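Local coordinates for kelch domain-containing protein (Colletotrichum graminicola M1.001, PDB 5C86) that probably oxidises alcohols at a mononuclear copper centre, as a fungal member of the galactose oxidase and glyoxal oxidase family, at residues Q406-Y411 with D441-T446; I432-Q437 with F445-P450. All blocks are in the same frame, centred on the assembly; numbering follows the deposited sequence.

In the fold
Contact 1 and contact 2 both fall within the galactose oxidase-like early set range, and their centres are about 13 Å apart. Both use strand 444-448 and share F445 and T446. In contact 1 the start of this strand and the turn before it meet the loop between strands 400-405 and 412-422; in contact 2 the same strand pairs with 431-438 as a beta hairpin. F445 thus serves both, its ring meeting Y411 in one, with G436 O at the rim of its ring, near the plane, in the other. The centres lie about 31 Å and 23 Å from the centre of the chain, away from Y120, H335 and H423, which bind copper in another structure of this protein; no copper is bound here.

Contact 1: residues Q406-Y411 with D441-T446; sequences QDAGAY and DGKSFT
The ring of Y411 turns its edge toward one face of the F445 ring in an offset edge-to-face pair, with the planes at 79° and the centroids 5.6 Å apart. Y411 CB lies over a face of the F445 ring, while Y411 CD2 comes within 3.5 Å of F445 CE1. At the edge of F445, near its plane, sits the carbonyl of G409, with CZ 3.4 Å from G409 O. G442 O and D407 O are in turn at the edge of Y411. The second of these carbonyls accepts the hydroxyl, Y411 OH to D407 O at 2.6 Å, which ties the tip of the ring back to its own loop.

One backbone bond links the segments: G409 N donates to G442 O over 2.9 Å, with 154° at the hydrogen. The same oxygen receives a CA-H...O contact from A408 CA at 3.1 Å. G442 has a positive phi, a backbone shape that favours glycine. Beside it, K443 CG packs against A408, while bends at chi3 and chi4 lead to NZ, which hydrogen-bonds M405 O.

D441 OD1 helps hold the turn, accepting S444 N on its syn side and K443 N from well above the carboxylate plane, both from the same face. These bonds define an Asx turn and Asx motif leading into strand 444-448, joined here to a neighbouring interstrand loop of the early set domain.

Contact 2: residues I432-Q437 with F445-P450; sequences IPLDGQ and FTVNVP
Q437 N donates to T446 O over 2.8 Å with 164° at the hydrogen, and T446 N returns a bond to Q437 O at 2.9 Å. The two bonds make Q437 and T446 a hydrogen-bonded antiparallel pair; T446 N stands above the carbonyl plane of Q437. Each carbonyl also takes a CA-H...O contact: G436 CA approaches T446 O, and F445 CA lies 3.2 Å from Q437 O. G436 O sits at the edge of the F445 ring, near its plane. T446 OG1 hydrogen-bonds T402 OG1, on the adjacent strand 400-405.

From G436 back toward I432 the two segments diverge, from 4.7 Å between the CA atoms of G436 and V447 to 8.2 Å between those of I432 and P450. A water bridges the widening backbones, donating to D435 O at 2.8 Å and accepting from N448 N. Apolar side chains meet across the wider part. L434 and V447 meet at about a right angle, with L434 CB against V447 CG1; the latter is anti to its carbonyl carbon (chi1 -63°) and also lies beside D435 O and G436 CA. The L434 CD2 methyl makes a van der Waals contact with N448 O at 3.5 Å. Farther on, I432 CG2 touches P450 CG at 3.5 Å.

L434 and I432 also touch strand 412-422, and V447 touches strand 400-405. The geometry is that of a beta hairpin splayed at its open end, part of the beta-sandwich expected for an early set domain.

Contact 1: residues Q406-Y411 with D441-T446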
# COMPACT_ATOMS: atom_id res chain seq x y z
N GLN A 406 -2.50 25.58 14.01
CA GLN A 406 -2.47 26.14 15.38
C GLN A 406 -1.53 27.31 15.52
O GLN A 406 -1.92 28.33 16.17
CB GLN A 406 -2.10 25.01 16.33
CG GLN A 406 -2.08 25.46 17.81
CD GLN A 406 -1.68 24.26 18.64
OE1 GLN A 406 -2.47 23.42 18.84
NE2 GLN A 406 -0.41 24.11 18.91
N ASP A 407 -0.34 27.21 14.94
CA ASP A 407 0.76 28.15 15.06
C ASP A 407 1.07 28.76 13.68
O ASP A 407 1.19 28.07 12.68
CB ASP A 407 2.03 27.45 15.55
CG ASP A 407 1.77 26.38 16.64
OD1 ASP A 407 1.44 26.88 17.75
OD2 ASP A 407 1.79 25.09 16.37
N ALA A 408 1.30 30.05 13.60
CA ALA A 408 1.72 30.70 12.33
C ALA A 408 3.01 30.18 11.85
O ALA A 408 3.91 29.89 12.62
CB ALA A 408 1.81 32.22 12.51
N GLY A 409 3.14 30.03 10.55
CA GLY A 409 4.37 29.66 9.97
C GLY A 409 4.28 29.57 8.44
O GLY A 409 3.25 29.87 7.89
N ALA A 410 5.35 29.11 7.84
CA ALA A 410 5.42 28.80 6.42
C ALA A 410 5.27 27.26 6.34
O ALA A 410 6.10 26.52 6.81
CB ALA A 410 6.75 29.25 5.83
N TYR A 411 4.19 26.81 5.76
CA TYR A 411 3.91 25.40 5.70
C TYR A 411 3.86 24.87 4.27
O TYR A 411 3.50 25.63 3.31
CB TYR A 411 2.55 25.12 6.29
CG TYR A 411 2.47 25.32 7.79
CD1 TYR A 411 2.94 24.33 8.67
CD2 TYR A 411 2.07 26.52 8.34
CE1 TYR A 411 2.92 24.54 10.05
CE2 TYR A 411 2.06 26.68 9.71
CZ TYR A 411 2.47 25.66 10.55
OH TYR A 411 2.36 25.86 11.92
N ASP A 441 -2.26 35.38 7.69
CA ASP A 441 -1.74 35.29 9.05
C ASP A 441 -0.76 34.17 9.29
O ASP A 441 -0.33 33.95 10.42
CB ASP A 441 -2.94 35.15 9.97
CG ASP A 441 -3.85 33.92 9.63
OD1 ASP A 441 -3.55 33.11 8.70
OD2 ASP A 441 -4.85 33.78 10.37
N GLY A 442 -0.42 33.43 8.24
CA GLY A 442 0.41 32.26 8.39
C GLY A 442 -0.26 31.12 9.14
O GLY A 442 0.45 30.15 9.51
N LYS A 443 -1.56 31.14 9.27
CA LYS A 443 -2.31 30.06 9.96
C LYS A 443 -3.27 29.33 9.02
O LYS A 443 -3.31 28.08 8.95
CB LYS A 443 -3.06 30.60 11.15
CG LYS A 443 -2.16 31.03 12.32
CD LYS A 443 -2.94 31.53 13.56
CE LYS A 443 -4.34 30.88 13.94
NZ LYS A 443 -4.83 29.45 14.33
N SER A 444 -3.98 30.08 8.23
CA SER A 444 -4.96 29.45 7.36
C SER A 444 -4.30 29.38 5.96
O SER A 444 -3.67 30.35 5.49
CB SER A 444 -6.22 30.31 7.27
OG SER A 444 -6.93 30.11 8.49
N PHE A 445 -4.38 28.20 5.34
CA PHE A 445 -3.83 27.92 4.03
C PHE A 445 -4.87 27.22 3.23
O PHE A 445 -5.49 26.27 3.71
CB PHE A 445 -2.61 27.08 4.10
CG PHE A 445 -1.47 27.76 4.74
CD1 PHE A 445 -1.41 27.82 6.12
CD2 PHE A 445 -0.46 28.33 3.97
CE1 PHE A 445 -0.38 28.51 6.72
CE2 PHE A 445 0.58 29.01 4.59
CZ PHE A 445 0.56 29.10 5.97
N THR A 446 -5.04 27.59 1.97
CA THR A 446 -6.03 26.91 1.18
C THR A 446 -5.32 26.15 0.06
O THR A 446 -4.45 26.69 -0.60
CB THR A 446 -7.07 27.89 0.60
OG1 THR A 446 -7.75 28.54 1.71
CG2 THR A 446 -8.07 27.18 -0.30

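Contact 2: residues I432-Q437 with F445-P450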
# COMPACT_ATOMS: atom_id res chain seq x y z
N ILE A 432 0.11 12.95 -3.04
CA ILE A 432 -0.16 14.17 -3.79
C ILE A 432 0.41 15.34 -3.01
O ILE A 432 -0.11 15.68 -1.95
CB ILE A 432 -1.66 14.30 -4.02
CG1 ILE A 432 -2.11 13.15 -4.97
CG2 ILE A 432 -2.05 15.73 -4.51
CD1 ILE A 432 -3.62 12.99 -4.94
N PRO A 433 1.44 16.01 -3.51
CA PRO A 433 1.85 17.27 -2.86
C PRO A 433 0.86 18.34 -3.15
O PRO A 433 0.16 18.29 -4.16
CB PRO A 433 3.17 17.60 -3.53
CG PRO A 433 3.10 16.96 -4.84
CD PRO A 433 2.19 15.76 -4.73
N LEU A 434 0.71 19.27 -2.21
CA LEU A 434 -0.27 20.35 -2.37
C LEU A 434 0.34 21.68 -2.00
O LEU A 434 0.87 21.81 -0.96
CB LEU A 434 -1.47 20.14 -1.46
CG LEU A 434 -2.28 18.84 -1.62
CD1 LEU A 434 -3.16 18.65 -0.42
CD2 LEU A 434 -3.19 18.94 -2.80
N ASP A 435 0.20 22.67 -2.88
CA ASP A 435 0.69 24.03 -2.57
C ASP A 435 -0.45 24.80 -1.90
O ASP A 435 -1.54 24.80 -2.43
CB ASP A 435 0.95 24.75 -3.90
CG ASP A 435 2.09 24.17 -4.74
OD1 ASP A 435 3.06 23.70 -4.14
OD2 ASP A 435 2.03 24.32 -6.03
N GLY A 436 -0.23 25.47 -0.77
CA GLY A 436 -1.24 26.22 -0.08
C GLY A 436 -1.10 27.73 -0.22
O GLY A 436 -0.00 28.24 -0.10
N GLN A 437 -2.21 28.39 -0.42
CA GLN A 437 -2.21 29.86 -0.35
C GLN A 437 -2.47 30.31 1.11
O GLN A 437 -3.53 30.08 1.64
CB GLN A 437 -3.35 30.38 -1.19
CG GLN A 437 -3.59 31.90 -1.08
CD GLN A 437 -2.43 32.70 -1.50
OE1 GLN A 437 -1.94 32.56 -2.62
NE2 GLN A 437 -1.92 33.56 -0.60
N PHE A 445 -4.38 28.20 5.34
CA PHE A 445 -3.83 27.92 4.03
C PHE A 445 -4.87 27.22 3.23
O PHE A 445 -5.49 26.27 3.71
CB PHE A 445 -2.61 27.08 4.10
CG PHE A 445 -1.47 27.76 4.74
CD1 PHE A 445 -1.41 27.82 6.12
CD2 PHE A 445 -0.46 28.33 3.97
CE1 PHE A 445 -0.38 28.51 6.72
CE2 PHE A 445 0.58 29.01 4.59
CZ PHE A 445 0.56 29.10 5.97
N THR A 446 -5.04 27.59 1.97
CA THR A 446 -6.03 26.91 1.18
C THR A 446 -5.32 26.15 0.06
O THR A 446 -4.45 26.69 -0.60
CB THR A 446 -7.07 27.89 0.60
OG1 THR A 446 -7.75 28.54 1.71
CG2 THR A 446 -8.07 27.18 -0.30
N VAL A 447 -5.70 24.91 -0.10
CA VAL A 447 -5.22 24.01 -1.14
C VAL A 447 -6.38 23.63 -2.03
O VAL A 447 -7.55 23.79 -1.65
CB VAL A 447 -4.60 22.70 -0.53
CG1 VAL A 447 -3.40 23.03 0.30
CG2 VAL A 447 -5.63 21.85 0.25
N ASN A 448 -6.06 23.06 -3.19
CA ASN A 448 -7.13 22.44 -3.95
C ASN A 448 -6.75 20.99 -4.21
O ASN A 448 -5.63 20.66 -4.61
CB ASN A 448 -7.31 23.09 -5.33
CG ASN A 448 -7.85 24.48 -5.32
OD1 ASN A 448 -8.30 25.05 -4.30
ND2 ASN A 448 -7.89 25.03 -6.52
N VAL A 449 -7.75 20.13 -4.13
CA VAL A 449 -7.57 18.73 -4.54
C VAL A 449 -7.34 18.68 -6.05
O VAL A 449 -8.04 19.42 -6.72
CB VAL A 449 -8.78 17.92 -4.17
CG1 VAL A 449 -8.67 16.51 -4.71
CG2 VAL A 449 -8.92 17.88 -2.66
N PRO A 450 -6.44 17.84 -6.57
CA PRO A 450 -6.28 17.73 -7.99
C PRO A 450 -7.64 17.51 -8.71
O PRO A 450 -8.52 16.85 -8.25
CB PRO A 450 -5.42 16.49 -8.14
CG PRO A 450 -4.55 16.52 -6.89
CD PRO A 450 -5.44 17.03 -5.84
O HOH W 1 -3.24 23.02 -3.72